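Local coordinates for hydrazine synthase alpha subunit (Candidatus Kuenenia stuttgartiensis, PDB 5C2V) that catalyses the second half-reaction of hydrazine synthesis, condensing hydroxylamine made in the gamma subunit with ammonia, and carries two c-type haems, at the interface of chains A and B. Sequence-based numbering; all coordinates share one arbitrary frame. Chains: chain A, Hydrazine synthase alpha subunit; chain B, Hydrazine synthase gamma subunit.

The interface of chains A and B. Residues chain A 144, 200-202, 396, 413; chain B 23-25, 27-28.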
loop_
_atom_site.group_PDB
_atom_site.type_symbol
_atom_site.label_atom_id
_atom_site.label_comp_id
_atom_site.label_asym_id
_atom_site.label_seq_id
_atom_site.Cartn_x
_atom_site.Cartn_y
_atom_site.Cartn_z
ATOM N N ILE A 144 -21.847 -50.628 -6.499
ATOM C CA ILE A 144 -21.567 -51.383 -7.718
ATOM C C ILE A 144 -20.105 -51.235 -8.122
ATOM O O ILE A 144 -19.555 -50.134 -8.063
ATOM C CB ILE A 144 -22.461 -50.910 -8.890
ATOM C CG1 ILE A 144 -23.942 -51.075 -8.545
ATOM C CG2 ILE A 144 -22.125 -51.656 -10.176
ATOM C CD1 ILE A 144 -24.875 -50.637 -9.653
ATOM N N ARG A 200 -19.624 -46.300 -2.658
ATOM C CA ARG A 200 -20.817 -46.196 -3.488
ATOM C C ARG A 200 -20.562 -45.313 -4.708
ATOM O O ARG A 200 -20.996 -45.629 -5.817
ATOM C CB ARG A 200 -21.992 -45.652 -2.670
ATOM C CG ARG A 200 -23.066 -44.962 -3.500
ATOM C CD ARG A 200 -24.294 -44.631 -2.665
ATOM N NE ARG A 200 -25.180 -43.689 -3.343
ATOM C CZ ARG A 200 -26.058 -44.027 -4.283
ATOM N NH1 ARG A 200 -26.169 -45.291 -4.669
ATOM N NH2 ARG A 200 -26.822 -43.098 -4.842
ATOM N N ILE A 201 -19.847 -44.213 -4.495
ATOM C CA ILE A 201 -19.574 -43.245 -5.555
ATOM C C ILE A 201 -18.494 -43.718 -6.532
ATOM O O ILE A 201 -18.627 -43.583 -7.749
ATOM C CB ILE A 201 -19.143 -41.890 -4.952
ATOM C CG1 ILE A 201 -20.227 -41.358 -4.013
ATOM C CG2 ILE A 201 -18.844 -40.885 -6.046
ATOM C CD1 ILE A 201 -19.837 -40.091 -3.286
ATOM N N THR A 202 -17.426 -44.272 -5.972
ATOM C CA THR A 202 -16.227 -44.679 -6.702
ATOM C C THR A 202 -16.242 -46.177 -7.004
ATOM O O THR A 202 -16.086 -46.589 -8.154
ATOM C CB THR A 202 -14.942 -44.313 -5.935
ATOM O OG1 THR A 202 -14.968 -44.909 -4.632
ATOM C CG2 THR A 202 -14.832 -42.798 -5.788
ATOM N N TRP A 396 -23.866 -32.553 -6.018
ATOM C CA TRP A 396 -22.574 -33.141 -5.687
ATOM C C TRP A 396 -21.787 -33.457 -6.954
ATOM O O TRP A 396 -22.322 -34.015 -7.912
ATOM C CB TRP A 396 -22.745 -34.395 -4.825
ATOM C CG TRP A 396 -23.416 -35.551 -5.503
ATOM C CD1 TRP A 396 -24.758 -35.762 -5.627
ATOM C CD2 TRP A 396 -22.774 -36.669 -6.126
ATOM N NE1 TRP A 396 -24.992 -36.937 -6.299
ATOM C CE2 TRP A 396 -23.789 -37.514 -6.617
ATOM C CE3 TRP A 396 -21.439 -37.036 -6.322
ATOM C CZ2 TRP A 396 -23.513 -38.701 -7.292
ATOM C CZ3 TRP A 396 -21.166 -38.215 -6.992
ATOM C CH2 TRP A 396 -22.198 -39.034 -7.469
ATOM N N TYR A 413 -13.259 -45.884 -15.278
ATOM C CA TYR A 413 -13.596 -45.388 -13.943
ATOM C C TYR A 413 -13.375 -46.486 -12.903
ATOM O O TYR A 413 -14.306 -46.915 -12.219
ATOM C CB TYR A 413 -15.041 -44.878 -13.895
ATOM C CG TYR A 413 -15.335 -43.959 -12.726
ATOM C CD1 TYR A 413 -14.990 -42.614 -12.773
ATOM C CD2 TYR A 413 -15.962 -44.435 -11.581
ATOM C CE1 TYR A 413 -15.257 -41.770 -11.709
ATOM C CE2 TYR A 413 -16.232 -43.599 -10.513
ATOM C CZ TYR A 413 -15.878 -42.267 -10.583
ATOM O OH TYR A 413 -16.147 -41.432 -9.523
ATOM N N PRO B 23 -29.532 -38.776 -8.327
ATOM C CA PRO B 23 -28.489 -38.874 -9.354
ATOM C C PRO B 23 -27.787 -40.226 -9.352
ATOM O O PRO B 23 -27.523 -40.788 -8.290
ATOM C CB PRO B 23 -27.509 -37.759 -8.969
ATOM C CG PRO B 23 -28.318 -36.799 -8.180
ATOM C CD PRO B 23 -29.309 -37.633 -7.429
ATOM N N LEU B 24 -27.487 -40.735 -10.542
ATOM C CA LEU B 24 -26.771 -41.994 -10.687
ATOM C C LEU B 24 -25.298 -41.845 -10.331
ATOM O O LEU B 24 -24.711 -40.783 -10.519
ATOM C CB LEU B 24 -26.898 -42.515 -12.120
ATOM C CG LEU B 24 -28.259 -43.040 -12.572
ATOM C CD1 LEU B 24 -28.311 -43.132 -14.088
ATOM C CD2 LEU B 24 -28.522 -44.397 -11.944
ATOM N N THR B 25 -24.709 -42.910 -9.799
ATOM C CA THR B 25 -23.259 -42.982 -9.678
ATOM C C THR B 25 -22.683 -43.387 -11.031
ATOM O O THR B 25 -23.385 -43.979 -11.852
ATOM C CB THR B 25 -22.813 -43.983 -8.598
ATOM O OG1 THR B 25 -23.019 -45.322 -9.064
ATOM C CG2 THR B 25 -23.591 -43.764 -7.310
ATOM N N PRO B 27 -20.469 -45.765 -11.608
ATOM C CA PRO B 27 -20.610 -47.216 -11.790
ATOM C C PRO B 27 -22.025 -47.635 -12.186
ATOM O O PRO B 27 -22.183 -48.590 -12.945
ATOM C CB PRO B 27 -20.247 -47.778 -10.413
ATOM C CG PRO B 27 -19.330 -46.771 -9.837
ATOM C CD PRO B 27 -19.856 -45.447 -10.303
ATOM N N GLU B 28 -23.033 -46.931 -11.677
ATOM C CA GLU B 28 -24.418 -47.206 -12.048
ATOM C C GLU B 28 -24.665 -46.883 -13.519
ATOM O O GLU B 28 -25.469 -47.541 -14.180
ATOM C CB GLU B 28 -25.388 -46.414 -11.169
ATOM C CG GLU B 28 -25.609 -47.004 -9.786
ATOM C CD GLU B 28 -26.564 -46.176 -8.948
ATOM O OE1 GLU B 28 -26.475 -44.931 -8.998
ATOM O OE2 GLU B 28 -27.407 -46.768 -8.242
HETATM O O HOH W 1 -23.439 -47.139 -7.264
HETATM O O HOH W 2 -28.818 -46.511 -5.934
HETATM O O HOH W 3 -27.583 -43.301 -7.441
#
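B:Pro27, in the first turn of the gamma-subunit helix 26-30, which is capped by B:Thr25 (N-cap) and B:Glu28 (capping box), packs its pyrrolidine ring against A:Ile144, A:Tyr413, A:Ile201 at the end of helix 196-201, and A:Thr202 just after it, in the alpha subunit, whose N-terminal domain includes a six-bladed beta-propeller. The ring meets mainly backbone oxygens: CB lies 3.4 Å from the carbonyl O of A:Ile144, CD is equally near the carbonyl O of A:Ile201, and CG points towards that of A:Thr202. The phenol ring of A:Tyr413 only grazes CD, through CE2. Next to the proline, CD1 at the tip of A:Ile144 touches CG of B:Glu28 at 3.7 Å, the two side chains crossing at about a right angle.

The methyl CG2 of B:Thr25 sits over the centre of one face of the A:Arg200 guanidinium, 3.9 Å above its plane, and also packs on the A:Arg200 carbonyl. Farther along, NE1 of the A:Trp396 indole lies near CB and CG of B:Pro23.

In the capping box, the threonine hydroxyl OG1, placed between backbone N and carbonyl carbon (chi1 73°), accepts a hydrogen bond from the backbone N of B:Glu28 (3.1 Å); carboxylate OE1, through its anti lone pair, accepts one from the backbone N of B:Thr25 (2.8 Å, 172° at the hydrogen).

At the rim, polar links across the subunits run through water. One water joins OG1 of B:Thr25 to the carbonyl O of A:Arg200. Another joins NH2 of A:Arg200 to OE1 of B:Glu28 and also meets O of B:Pro23. The oppositely charged NH1 of A:Arg200 and OE2 of B:Glu28 lie 4.1 Å apart without direct contact, bridged by a third water, with guanidinium and carboxylate planes 85° apart.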